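Local coordinates for retinol dehydratase (Spodoptera frugiperda, PDB 1X8L), which binds retinoids and the spent sulfate-donor cofactor PAP, and as a sulfotransferase-family enzyme probably dehydrates retinol by way of a sulfated intermediate, at residues 33-38 against 220-225; 64-69 against 156-161; 84-89 against 261-266; 88-93 against 275-280. The protein carries 2 engineered substitutions. All coordinates share one frame; numbering follows the deposited sequence.

Contact 1 (33-38 against 220-225)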
# COMPACT_ATOMS: atom_id res chain seq x y z
N THR A 33 -5.68 -0.30 17.24
CA THR A 33 -4.72 -1.23 17.87
C THR A 33 -3.61 -1.69 16.91
O THR A 33 -3.91 -2.34 15.92
CB THR A 33 -5.50 -2.46 18.39
OG1 THR A 33 -6.76 -2.03 18.96
CG2 THR A 33 -4.76 -3.14 19.51
N THR A 34 -2.35 -1.35 17.19
CA THR A 34 -1.24 -1.78 16.32
C THR A 34 -0.64 -3.08 16.80
O THR A 34 -1.01 -3.57 17.87
CB THR A 34 -0.15 -0.70 16.14
OG1 THR A 34 0.64 -0.59 17.34
CG2 THR A 34 -0.76 0.71 15.91
N TYR A 35 0.27 -3.66 16.01
CA TYR A 35 0.86 -4.97 16.26
C TYR A 35 2.32 -4.87 16.66
O TYR A 35 3.00 -3.94 16.28
CB TYR A 35 0.87 -5.81 14.97
CG TYR A 35 -0.43 -6.35 14.48
CD1 TYR A 35 -0.92 -5.97 13.23
CD2 TYR A 35 -1.14 -7.31 15.19
CE1 TYR A 35 -2.11 -6.48 12.74
CE2 TYR A 35 -2.32 -7.84 14.69
CZ TYR A 35 -2.81 -7.41 13.47
OH TYR A 35 -3.98 -7.91 12.95
N VAL A 36 2.80 -5.88 17.38
CA VAL A 36 4.23 -6.19 17.41
C VAL A 36 4.45 -7.67 17.16
O VAL A 36 3.50 -8.48 17.23
CB VAL A 36 4.93 -5.77 18.76
CG1 VAL A 36 4.76 -4.30 18.99
CG2 VAL A 36 4.40 -6.58 19.95
N LYS A 37 5.71 -8.01 16.85
CA LYS A 37 6.14 -9.38 16.62
C LYS A 37 6.82 -9.89 17.89
O LYS A 37 7.77 -9.29 18.37
CB LYS A 37 7.10 -9.47 15.43
CG LYS A 37 6.39 -9.40 14.03
CD LYS A 37 7.28 -9.99 12.89
CE LYS A 37 6.48 -10.42 11.66
NZ LYS A 37 5.44 -11.56 11.88
N LEU A 38 6.37 -11.03 18.37
CA LEU A 38 6.72 -11.53 19.70
C LEU A 38 7.46 -12.85 19.60
O LEU A 38 6.89 -13.84 19.14
CB LEU A 38 5.44 -11.71 20.54
CG LEU A 38 5.60 -12.15 22.01
CD1 LEU A 38 6.60 -11.24 22.70
CD2 LEU A 38 4.29 -12.18 22.79
N GLY A 220 2.55 -13.84 7.24
CA GLY A 220 2.73 -13.80 8.68
C GLY A 220 2.52 -12.45 9.32
O GLY A 220 3.16 -12.14 10.34
N LEU A 221 1.60 -11.66 8.76
CA LEU A 221 1.37 -10.29 9.23
C LEU A 221 -0.05 -10.01 9.71
O LEU A 221 -0.44 -8.84 9.92
CB LEU A 221 1.81 -9.31 8.15
CG LEU A 221 3.32 -9.34 7.98
CD1 LEU A 221 3.76 -8.60 6.75
CD2 LEU A 221 4.00 -8.78 9.27
N TYR A 222 -0.84 -11.06 9.92
CA TYR A 222 -2.12 -10.90 10.57
C TYR A 222 -2.04 -11.56 11.97
O TYR A 222 -1.12 -12.33 12.25
CB TYR A 222 -3.26 -11.50 9.73
CG TYR A 222 -4.65 -11.14 10.27
CD1 TYR A 222 -5.08 -9.82 10.31
CD2 TYR A 222 -5.49 -12.11 10.77
CE1 TYR A 222 -6.33 -9.49 10.81
CE2 TYR A 222 -6.73 -11.79 11.30
CZ TYR A 222 -7.15 -10.47 11.32
OH TYR A 222 -8.38 -10.14 11.86
N THR A 223 -3.00 -11.19 12.80
CA THR A 223 -3.14 -11.59 14.18
C THR A 223 -2.79 -13.05 14.45
O THR A 223 -3.42 -13.95 13.91
CB THR A 223 -4.60 -11.37 14.62
OG1 THR A 223 -4.99 -10.00 14.42
CG2 THR A 223 -4.77 -11.63 16.09
N LEU A 224 -1.72 -13.23 15.23
CA LEU A 224 -1.30 -14.50 15.79
C LEU A 224 -0.76 -15.50 14.75
O LEU A 224 -0.63 -16.70 15.06
CB LEU A 224 -2.43 -15.13 16.62
CG LEU A 224 -2.42 -15.07 18.15
CD1 LEU A 224 -1.12 -14.51 18.84
CD2 LEU A 224 -3.61 -14.35 18.61
N THR A 225 -0.47 -15.03 13.53
CA THR A 225 0.38 -15.78 12.58
C THR A 225 1.84 -15.52 13.01
O THR A 225 2.04 -14.67 13.84
CB THR A 225 0.11 -15.37 11.11
OG1 THR A 225 0.45 -13.99 10.89
CG2 THR A 225 -1.39 -15.48 10.78
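Tyr-35 extends its ring from strand 35-38 across to the Tyr-222 to Thr-225 turn, where its OH meets Thr-223 OG1 at 2.7 Å in a hydrogen bond whose direction is not fixed. This turn, of type II, follows helix 210-218, which ends in a Schellman motif with Gly-220 at positive phi; the strand is the central one of a small antiparallel sheet. Thr-223 OG1 reaches the Tyr-35 ring at its edge and also sits over the centre of the Tyr-222 ring, so one hydroxyl touches both tyrosines, the edge of one ring and a face of the other. On the strand, Lys-37 curls its tip back at the last torsion (chi4 -62°), which delivers NZ to Gly-220 O at 2.8 Å. The ammonium also binds Gly-42 O, so two backbone carbonyls hold it within a buried contact. Leu-221 crosses the end of the lysine at about a right angle, its CD2 3.8 Å from Lys-37 CE. Val-24 of helix 18-28 touches both Tyr-35 and Leu-221. Within the turn, Tyr-222 O accepts twice from Thr-225, from the backbone N at 3.1 Å and from OG1 at 2.7 Å.

Contact 2 (64-69 against 156-161)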
# COMPACT_ATOMS: atom_id res chain seq x y z
N THR A 64 -8.66 -29.77 36.59
CA THR A 64 -9.96 -29.81 35.91
C THR A 64 -10.06 -28.79 34.74
O THR A 64 -11.04 -28.84 34.01
CB THR A 64 -11.11 -29.54 36.89
OG1 THR A 64 -10.88 -28.29 37.55
CG2 THR A 64 -11.16 -30.60 38.05
N ASP A 65 -9.09 -27.88 34.57
CA ASP A 65 -9.09 -26.96 33.40
C ASP A 65 -9.22 -27.71 32.07
O ASP A 65 -8.53 -28.69 31.83
CB ASP A 65 -7.80 -26.16 33.28
CG ASP A 65 -7.62 -25.12 34.35
OD1 ASP A 65 -8.52 -24.84 35.18
OD2 ASP A 65 -6.51 -24.54 34.45
N VAL A 66 -10.08 -27.23 31.20
CA VAL A 66 -10.09 -27.68 29.81
C VAL A 66 -9.94 -26.48 28.87
O VAL A 66 -10.60 -25.47 29.04
CB VAL A 66 -11.35 -28.46 29.49
CG1 VAL A 66 -12.61 -27.61 29.77
CG2 VAL A 66 -11.34 -28.93 28.05
N PHE A 67 -9.07 -26.62 27.89
CA PHE A 67 -8.76 -25.58 26.90
C PHE A 67 -9.21 -26.03 25.52
O PHE A 67 -9.06 -27.20 25.19
CB PHE A 67 -7.26 -25.34 26.80
CG PHE A 67 -6.69 -24.48 27.91
CD1 PHE A 67 -6.62 -24.95 29.20
CD2 PHE A 67 -6.17 -23.22 27.64
CE1 PHE A 67 -6.08 -24.15 30.24
CE2 PHE A 67 -5.62 -22.43 28.64
CZ PHE A 67 -5.57 -22.91 29.95
N VAL A 68 -9.78 -25.09 24.76
CA VAL A 68 -10.03 -25.23 23.35
C VAL A 68 -9.19 -24.15 22.67
O VAL A 68 -9.37 -22.94 22.89
CB VAL A 68 -11.55 -25.07 23.03
CG1 VAL A 68 -11.81 -25.18 21.55
CG2 VAL A 68 -12.34 -26.11 23.77
N ALA A 69 -8.21 -24.60 21.89
CA ALA A 69 -7.22 -23.74 21.25
C ALA A 69 -7.25 -23.94 19.74
O ALA A 69 -7.66 -24.98 19.27
CB ALA A 69 -5.87 -24.07 21.78
N THR A 156 -13.84 -24.33 42.87
CA THR A 156 -14.95 -25.29 42.86
C THR A 156 -15.78 -25.21 41.57
O THR A 156 -16.80 -25.86 41.43
CB THR A 156 -15.90 -25.07 44.09
OG1 THR A 156 -16.28 -23.69 44.20
CG2 THR A 156 -15.22 -25.42 45.38
N GLU A 157 -15.37 -24.35 40.64
CA GLU A 157 -16.02 -24.27 39.34
C GLU A 157 -15.01 -24.68 38.26
O GLU A 157 -13.92 -24.16 38.21
CB GLU A 157 -16.54 -22.85 39.10
CG GLU A 157 -16.91 -22.54 37.65
CD GLU A 157 -17.59 -21.19 37.47
OE1 GLU A 157 -17.84 -20.50 38.48
OE2 GLU A 157 -17.87 -20.83 36.32
N LYS A 158 -15.39 -25.64 37.41
CA LYS A 158 -14.55 -26.06 36.31
C LYS A 158 -14.35 -24.90 35.33
O LYS A 158 -15.32 -24.28 34.88
CB LYS A 158 -15.16 -27.23 35.54
CG LYS A 158 -14.36 -27.66 34.31
CD LYS A 158 -14.97 -28.86 33.59
CE LYS A 158 -14.26 -30.17 33.95
NZ LYS A 158 -13.08 -30.50 33.06
N ARG A 159 -13.09 -24.65 34.99
CA ARG A 159 -12.73 -23.57 34.08
C ARG A 159 -12.66 -24.10 32.65
O ARG A 159 -11.89 -25.04 32.36
CB ARG A 159 -11.39 -22.97 34.48
CG ARG A 159 -11.36 -22.27 35.83
CD ARG A 159 -10.17 -21.30 36.00
NE ARG A 159 -8.89 -21.97 35.84
CZ ARG A 159 -7.71 -21.43 36.18
NH1 ARG A 159 -7.62 -20.20 36.66
NH2 ARG A 159 -6.59 -22.14 36.02
N PHE A 160 -13.45 -23.49 31.78
CA PHE A 160 -13.43 -23.75 30.34
C PHE A 160 -12.73 -22.60 29.64
O PHE A 160 -13.20 -21.48 29.71
CB PHE A 160 -14.87 -23.90 29.82
CG PHE A 160 -15.56 -25.16 30.28
CD1 PHE A 160 -16.25 -25.19 31.49
CD2 PHE A 160 -15.51 -26.31 29.52
CE1 PHE A 160 -16.87 -26.34 31.91
CE2 PHE A 160 -16.14 -27.47 29.93
CZ PHE A 160 -16.80 -27.49 31.14
N VAL A 161 -11.60 -22.86 28.99
CA VAL A 161 -10.81 -21.76 28.45
C VAL A 161 -10.76 -21.79 26.93
O VAL A 161 -10.55 -22.84 26.36
CB VAL A 161 -9.37 -21.77 29.01
CG1 VAL A 161 -8.62 -20.54 28.59
CG2 VAL A 161 -9.41 -21.88 30.52
O HOH W 1 -10.92 -25.93 36.47
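Two neighbouring parallel strands of the central sulfotransferase sheet, 66-70 and 160-163, pair here in the P-loop-type alpha/beta fold. The ladder has three backbone bonds: Val-66 N to Arg-159 O at 3.1 Å, Val-161 N to Val-66 O, and Val-68 N to Val-161 O, all nearly straight. On one face of the sheet Val-161 lies alongside Phe-67, pointing the same way, and sets its CB over the centre of the phenyl ring in a CH-pi contact, 3.8 Å from the centroid; CG1 and CG2 lie over the same face, CG1 toward CE2 and CD2, CG2 toward CZ and CE1. Val-66 and Phe-160 occupy the other face, toward helix 76-87.

Ahead of the ladder, Asp-65 and Arg-159 run side by side into a salt bridge. The arginine grips side-on: NE reaches Asp-65 OD1 at 3.0 Å from above the carboxylate plane, while NH2 meets Asp-65 OD2 at 2.9 Å on the syn side. The two planes are turned 37° apart. A bend at chi3 (-59°) swings the guanidinium edge round to the acid. A water gives a hydrogen bond to Asp-65 OD1, accepts one from Arg-159 N, and joins Thr-64 OG1. Lys-158, folded at its last two torsions, places NZ on a lone pair of Thr-64 O at 2.8 Å and also pairs with Glu-87. Arg-159 NH2 and NH1 bind the carbonyls of Pro-60 and Leu-150 as well, and this set of partners would probably stabilise the charged forms of the buried Asp-65 and Arg-159.

Contact 3 (84-89 against 261-266)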
# COMPACT_ATOMS: atom_id res chain seq x y z
N TRP A 84 -18.21 -28.41 26.15
CA TRP A 84 -19.02 -27.96 27.29
C TRP A 84 -20.16 -28.91 27.61
O TRP A 84 -20.34 -29.29 28.76
CB TRP A 84 -19.58 -26.57 27.07
CG TRP A 84 -19.96 -25.95 28.35
CD1 TRP A 84 -19.15 -25.23 29.16
CD2 TRP A 84 -21.23 -26.04 29.01
NE1 TRP A 84 -19.84 -24.83 30.27
CE2 TRP A 84 -21.13 -25.30 30.21
CE3 TRP A 84 -22.46 -26.64 28.70
CZ2 TRP A 84 -22.19 -25.15 31.10
CZ3 TRP A 84 -23.53 -26.48 29.60
CH2 TRP A 84 -23.38 -25.75 30.78
N LEU A 85 -20.94 -29.27 26.59
CA LEU A 85 -22.04 -30.20 26.75
C LEU A 85 -21.58 -31.55 27.25
O LEU A 85 -22.19 -32.11 28.16
CB LEU A 85 -22.75 -30.40 25.41
CG LEU A 85 -23.71 -29.27 25.09
CD1 LEU A 85 -24.27 -29.40 23.65
CD2 LEU A 85 -24.83 -29.19 26.12
N ILE A 86 -20.51 -32.08 26.66
CA ILE A 86 -19.99 -33.40 27.07
C ILE A 86 -19.55 -33.42 28.52
O ILE A 86 -19.84 -34.38 29.25
CB ILE A 86 -18.84 -33.84 26.12
CG1 ILE A 86 -19.42 -34.25 24.78
CG2 ILE A 86 -18.01 -34.96 26.75
CD1 ILE A 86 -18.40 -34.50 23.73
N GLU A 87 -18.80 -32.39 28.92
CA GLU A 87 -18.39 -32.24 30.33
C GLU A 87 -19.58 -32.00 31.30
O GLU A 87 -19.51 -32.36 32.46
CB GLU A 87 -17.35 -31.12 30.48
CG GLU A 87 -15.97 -31.46 29.98
CD GLU A 87 -15.40 -32.67 30.69
OE1 GLU A 87 -14.88 -32.53 31.80
OE2 GLU A 87 -15.53 -33.77 30.15
N ASN A 88 -20.66 -31.41 30.81
CA ASN A 88 -21.84 -31.11 31.63
C ASN A 88 -23.00 -32.08 31.41
O ASN A 88 -24.17 -31.69 31.51
CB ASN A 88 -22.29 -29.66 31.43
CG ASN A 88 -21.40 -28.68 32.14
OD1 ASN A 88 -21.55 -28.49 33.32
ND2 ASN A 88 -20.45 -28.08 31.45
N ASP A 89 -22.68 -33.35 31.14
CA ASP A 89 -23.69 -34.42 31.08
C ASP A 89 -24.87 -34.11 30.15
O ASP A 89 -26.04 -34.30 30.51
CB ASP A 89 -24.16 -34.79 32.49
CG ASP A 89 -23.02 -35.21 33.39
OD1 ASP A 89 -23.09 -34.95 34.61
OD2 ASP A 89 -21.99 -35.79 32.96
N ARG A 261 -14.69 -39.19 19.41
CA ARG A 261 -13.28 -38.97 19.74
C ARG A 261 -13.12 -37.99 20.90
O ARG A 261 -12.39 -38.26 21.84
CB ARG A 261 -12.50 -38.47 18.52
CG ARG A 261 -12.20 -39.55 17.49
CD ARG A 261 -11.44 -39.01 16.28
NE ARG A 261 -10.06 -38.69 16.65
CZ ARG A 261 -9.22 -37.96 15.91
NH1 ARG A 261 -9.61 -37.43 14.76
NH2 ARG A 261 -7.98 -37.75 16.35
N ILE A 262 -13.82 -36.86 20.85
CA ILE A 262 -13.79 -35.88 21.94
C ILE A 262 -14.26 -36.45 23.29
O ILE A 262 -13.60 -36.25 24.31
CB ILE A 262 -14.62 -34.65 21.57
CG1 ILE A 262 -13.99 -33.92 20.39
CG2 ILE A 262 -14.76 -33.69 22.78
CD1 ILE A 262 -14.86 -32.90 19.78
N ALA A 263 -15.39 -37.15 23.27
CA ALA A 263 -15.96 -37.80 24.47
C ALA A 263 -14.99 -38.81 25.10
O ALA A 263 -14.76 -38.80 26.29
CB ALA A 263 -17.30 -38.49 24.13
N ASP A 264 -14.43 -39.68 24.27
CA ASP A 264 -13.36 -40.59 24.71
C ASP A 264 -12.15 -39.85 25.30
O ASP A 264 -11.69 -40.20 26.38
CB ASP A 264 -12.90 -41.47 23.55
CG ASP A 264 -13.53 -42.83 23.59
OD1 ASP A 264 -14.73 -42.89 23.98
OD2 ASP A 264 -12.90 -43.89 23.27
N PHE A 265 -11.65 -38.85 24.59
CA PHE A 265 -10.56 -38.03 25.09
C PHE A 265 -10.82 -37.44 26.51
O PHE A 265 -9.92 -37.42 27.36
CB PHE A 265 -10.26 -36.92 24.04
CG PHE A 265 -9.31 -35.87 24.52
CD1 PHE A 265 -7.95 -36.12 24.58
CD2 PHE A 265 -9.78 -34.63 24.91
CE1 PHE A 265 -7.08 -35.14 25.02
CE2 PHE A 265 -8.92 -33.66 25.36
CZ PHE A 265 -7.55 -33.92 25.39
N LEU A 266 -12.05 -36.99 26.76
CA LEU A 266 -12.47 -36.37 28.02
C LEU A 266 -12.95 -37.37 29.09
O LEU A 266 -13.32 -36.97 30.19
CB LEU A 266 -13.60 -35.36 27.76
CG LEU A 266 -13.27 -34.12 26.92
CD1 LEU A 266 -14.55 -33.38 26.56
CD2 LEU A 266 -12.32 -33.19 27.67
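In Ile-86, CG1 stands anti to the carbonyl carbon (chi1 -73°) and the chain then runs extended through chi2 (171°), which sends CD1 outward to the opposing helix while CG2 faces the end of that helix. The two branches therefore have separate partners. CD1 meets Ile-262 CG2 at 3.8 Å and lies 4.2 Å from Ala-263 CB, and CG2 packs at 3.8 Å against Leu-266 CD1. Ile-86 crosses both Ile-262 and Leu-266 at about a right angle, so that methyl meets methyl in both.

This is apolar helix-to-helix packing in the alpha/beta sulfotransferase fold: the last turn of helix 76-87 rests against the C-terminal part of helix 255-265, with no hydrogen bond between the segments. Helix 272-281 adds Leu-278 against Ile-86, and Leu-246 of strand 243-247 lies against Ile-262.

Glu-87 borders the apolar patch. Its chain folds at chi2 (-59°), bringing OE2 to 3.5 Å from Leu-266 CB, so that a carboxylate oxygen lies against aliphatic carbons; its other oxygen, OE1, is engaged in a salt bridge with Lys-158 beside the central sheet. Just past the helix end, Asn-88 turns its amide back over the Trp-84 indole and donates from ND2 to Trp-84 O at 3.0 Å. Asn-88 N also bonds to that carbonyl, arriving from the opposite side of its plane to ND2.

Contact 4 (88-93 against 275-280). Engineered in segment 275-280: Ser-279 (natural residue Cys).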
# COMPACT_ATOMS: atom_id res chain seq x y z
N ASN A 88 -20.66 -31.41 30.81
CA ASN A 88 -21.84 -31.11 31.63
C ASN A 88 -23.00 -32.08 31.41
O ASN A 88 -24.17 -31.69 31.51
CB ASN A 88 -22.29 -29.66 31.43
CG ASN A 88 -21.40 -28.68 32.14
OD1 ASN A 88 -21.55 -28.49 33.32
ND2 ASN A 88 -20.45 -28.08 31.45
N ASP A 89 -22.68 -33.35 31.14
CA ASP A 89 -23.69 -34.42 31.08
C ASP A 89 -24.87 -34.11 30.15
O ASP A 89 -26.04 -34.30 30.51
CB ASP A 89 -24.16 -34.79 32.49
CG ASP A 89 -23.02 -35.21 33.39
OD1 ASP A 89 -23.09 -34.95 34.61
OD2 ASP A 89 -21.99 -35.79 32.96
N LEU A 90 -24.52 -33.63 28.96
CA LEU A 90 -25.47 -33.23 27.93
C LEU A 90 -26.62 -32.35 28.45
O LEU A 90 -27.75 -32.49 28.00
CB LEU A 90 -26.01 -34.46 27.18
CG LEU A 90 -25.06 -35.41 26.41
CD1 LEU A 90 -25.60 -35.72 25.01
CD2 LEU A 90 -23.64 -34.94 26.31
N ASN A 91 -26.33 -31.45 29.38
CA ASN A 91 -27.35 -30.54 29.93
C ASN A 91 -27.62 -29.38 28.96
O ASN A 91 -27.04 -28.29 29.08
CB ASN A 91 -26.91 -30.02 31.31
CG ASN A 91 -28.04 -29.36 32.06
OD1 ASN A 91 -28.91 -28.72 31.47
ND2 ASN A 91 -28.06 -29.54 33.38
N PHE A 92 -28.50 -29.62 27.99
CA PHE A 92 -28.76 -28.66 26.91
C PHE A 92 -29.38 -27.36 27.41
O PHE A 92 -29.15 -26.29 26.82
CB PHE A 92 -29.66 -29.29 25.85
CG PHE A 92 -28.98 -30.33 25.03
CD1 PHE A 92 -28.99 -31.66 25.42
CD2 PHE A 92 -28.32 -29.98 23.86
CE1 PHE A 92 -28.34 -32.63 24.66
CE2 PHE A 92 -27.67 -30.95 23.10
CZ PHE A 92 -27.69 -32.27 23.50
N GLU A 93 -30.16 -27.46 28.48
CA GLU A 93 -30.81 -26.32 29.12
C GLU A 93 -29.75 -25.34 29.64
O GLU A 93 -29.71 -24.17 29.23
CB GLU A 93 -31.73 -26.82 30.26
CG GLU A 93 -33.06 -26.10 30.40
CD GLU A 93 -33.72 -25.79 29.07
OE1 GLU A 93 -33.88 -26.72 28.23
OE2 GLU A 93 -34.06 -24.61 28.88
N ILE A 275 -24.69 -39.12 21.02
CA ILE A 275 -23.90 -38.59 19.91
C ILE A 275 -24.82 -37.98 18.82
O ILE A 275 -24.57 -36.90 18.34
CB ILE A 275 -22.98 -39.70 19.27
CG1 ILE A 275 -21.82 -40.08 20.20
CG2 ILE A 275 -22.42 -39.29 17.89
CD1 ILE A 275 -21.26 -41.48 19.92
N GLN A 276 -25.89 -38.69 18.44
CA GLN A 276 -26.80 -38.19 17.39
C GLN A 276 -27.43 -36.85 17.75
O GLN A 276 -27.49 -35.96 16.91
CB GLN A 276 -27.91 -39.20 17.06
CG GLN A 276 -27.57 -40.22 15.97
CD GLN A 276 -26.24 -39.98 15.27
OE1 GLN A 276 -26.18 -39.29 14.25
NE2 GLN A 276 -25.17 -40.56 15.82
N ARG A 277 -27.91 -36.75 18.99
CA ARG A 277 -28.46 -35.53 19.57
C ARG A 277 -27.45 -34.39 19.58
O ARG A 277 -27.80 -33.25 19.28
CB ARG A 277 -28.89 -35.82 21.01
CG ARG A 277 -30.10 -35.06 21.53
CD ARG A 277 -30.82 -35.80 22.67
NE ARG A 277 -31.18 -34.91 23.78
CZ ARG A 277 -30.72 -34.97 25.04
NH1 ARG A 277 -29.83 -35.91 25.42
NH2 ARG A 277 -31.14 -34.07 25.93
N LEU A 278 -26.22 -34.70 19.96
CA LEU A 278 -25.11 -33.74 19.91
C LEU A 278 -24.87 -33.27 18.50
O LEU A 278 -24.69 -32.07 18.26
CB LEU A 278 -23.82 -34.35 20.48
CG LEU A 278 -23.67 -34.30 21.99
CD1 LEU A 278 -22.34 -34.91 22.37
CD2 LEU A 278 -23.81 -32.86 22.51
N SER A 279 -24.89 -34.23 17.58
CA SER A 279 -24.69 -34.00 16.15
C SER A 279 -25.82 -33.16 15.54
O SER A 279 -25.57 -32.26 14.77
CB SER A 279 -24.58 -35.36 15.43
OG SER A 279 -24.89 -35.26 14.05
N GLU A 280 -27.06 -33.43 15.92
CA GLU A 280 -28.18 -32.62 15.46
C GLU A 280 -28.01 -31.19 15.96
O GLU A 280 -28.30 -30.26 15.23
CB GLU A 280 -29.54 -33.20 15.91
CG GLU A 280 -30.05 -34.37 15.07
CD GLU A 280 -30.82 -35.42 15.88
OE1 GLU A 280 -31.04 -35.22 17.10
OE2 GLU A 280 -31.21 -36.47 15.31
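A guanidinium group that takes an aromatic ring on its face marks this contact: Phe-92 CE1 sits over the centre of the Arg-277 guanidinium, 3.4 Å from Arg-277 CZ. The two planes are 54° apart, so this is no flat stack; the phenyl presents its CD1 and CE1 side to the arginine, and Phe-92 CD1 comes within 3.3 Å of Arg-277 NH2. A bend at chi3 (136°) lays the end of the exposed arginine across the phenylalanine.

Leu-278 provides the apolar side of the contact, meeting two residues of the loop: its CG is 3.9 Å from Leu-90 CD1, and its CD2 is 4.0 Å from Phe-92 CZ. Leu-90 and Leu-278 cross at about a right angle, whereas Phe-92 approaches Leu-278 at a slant. No hydrogen bond links the segments, and contact rests on the side chains alone.

The loop that brings Leu-90 and Phe-92 to the same helix is tightly turned. Asp-89 and Leu-90 both have positive phi, Asn-91 N bonds to Asn-88 O at 3.0 Å, and Asn-91 is the centre of an inverse gamma turn. The loop leaves helix 76-87 and closes over helix 272-281, where His-281 meets the Phe-92 ring edge-to-face. Leu-278 is also packed by Leu-85 and Ile-86 of helix 76-87 and by Ile-259 of helix 255-265, and thus lies where three helices converge.

Overall arrangement
Contacts 2, 3 and 4 gather on one flank of the sulfotransferase domain; contact 1 lies apart, its centre about 27 Å from that of contact 2. The first segments come in order along the chain: strand 66-70 is followed by helix 76-87, whose end supplies contact 3 and whose following loop supplies contact 4. Their partners, helices 255-265 and 272-281, are also consecutive; the two contacts' centres are about 10 Å apart. The salt bridge Lys-158 to Glu-87 joins contacts 2 and 3, and contacts 2-4 tie the parallel sheet to helices packed on it. Contact 1 joins the small antiparallel sheet to the loop after helix 210-218, the Tyr-222 side chain about 9 Å from the bound 4-oxoretinol.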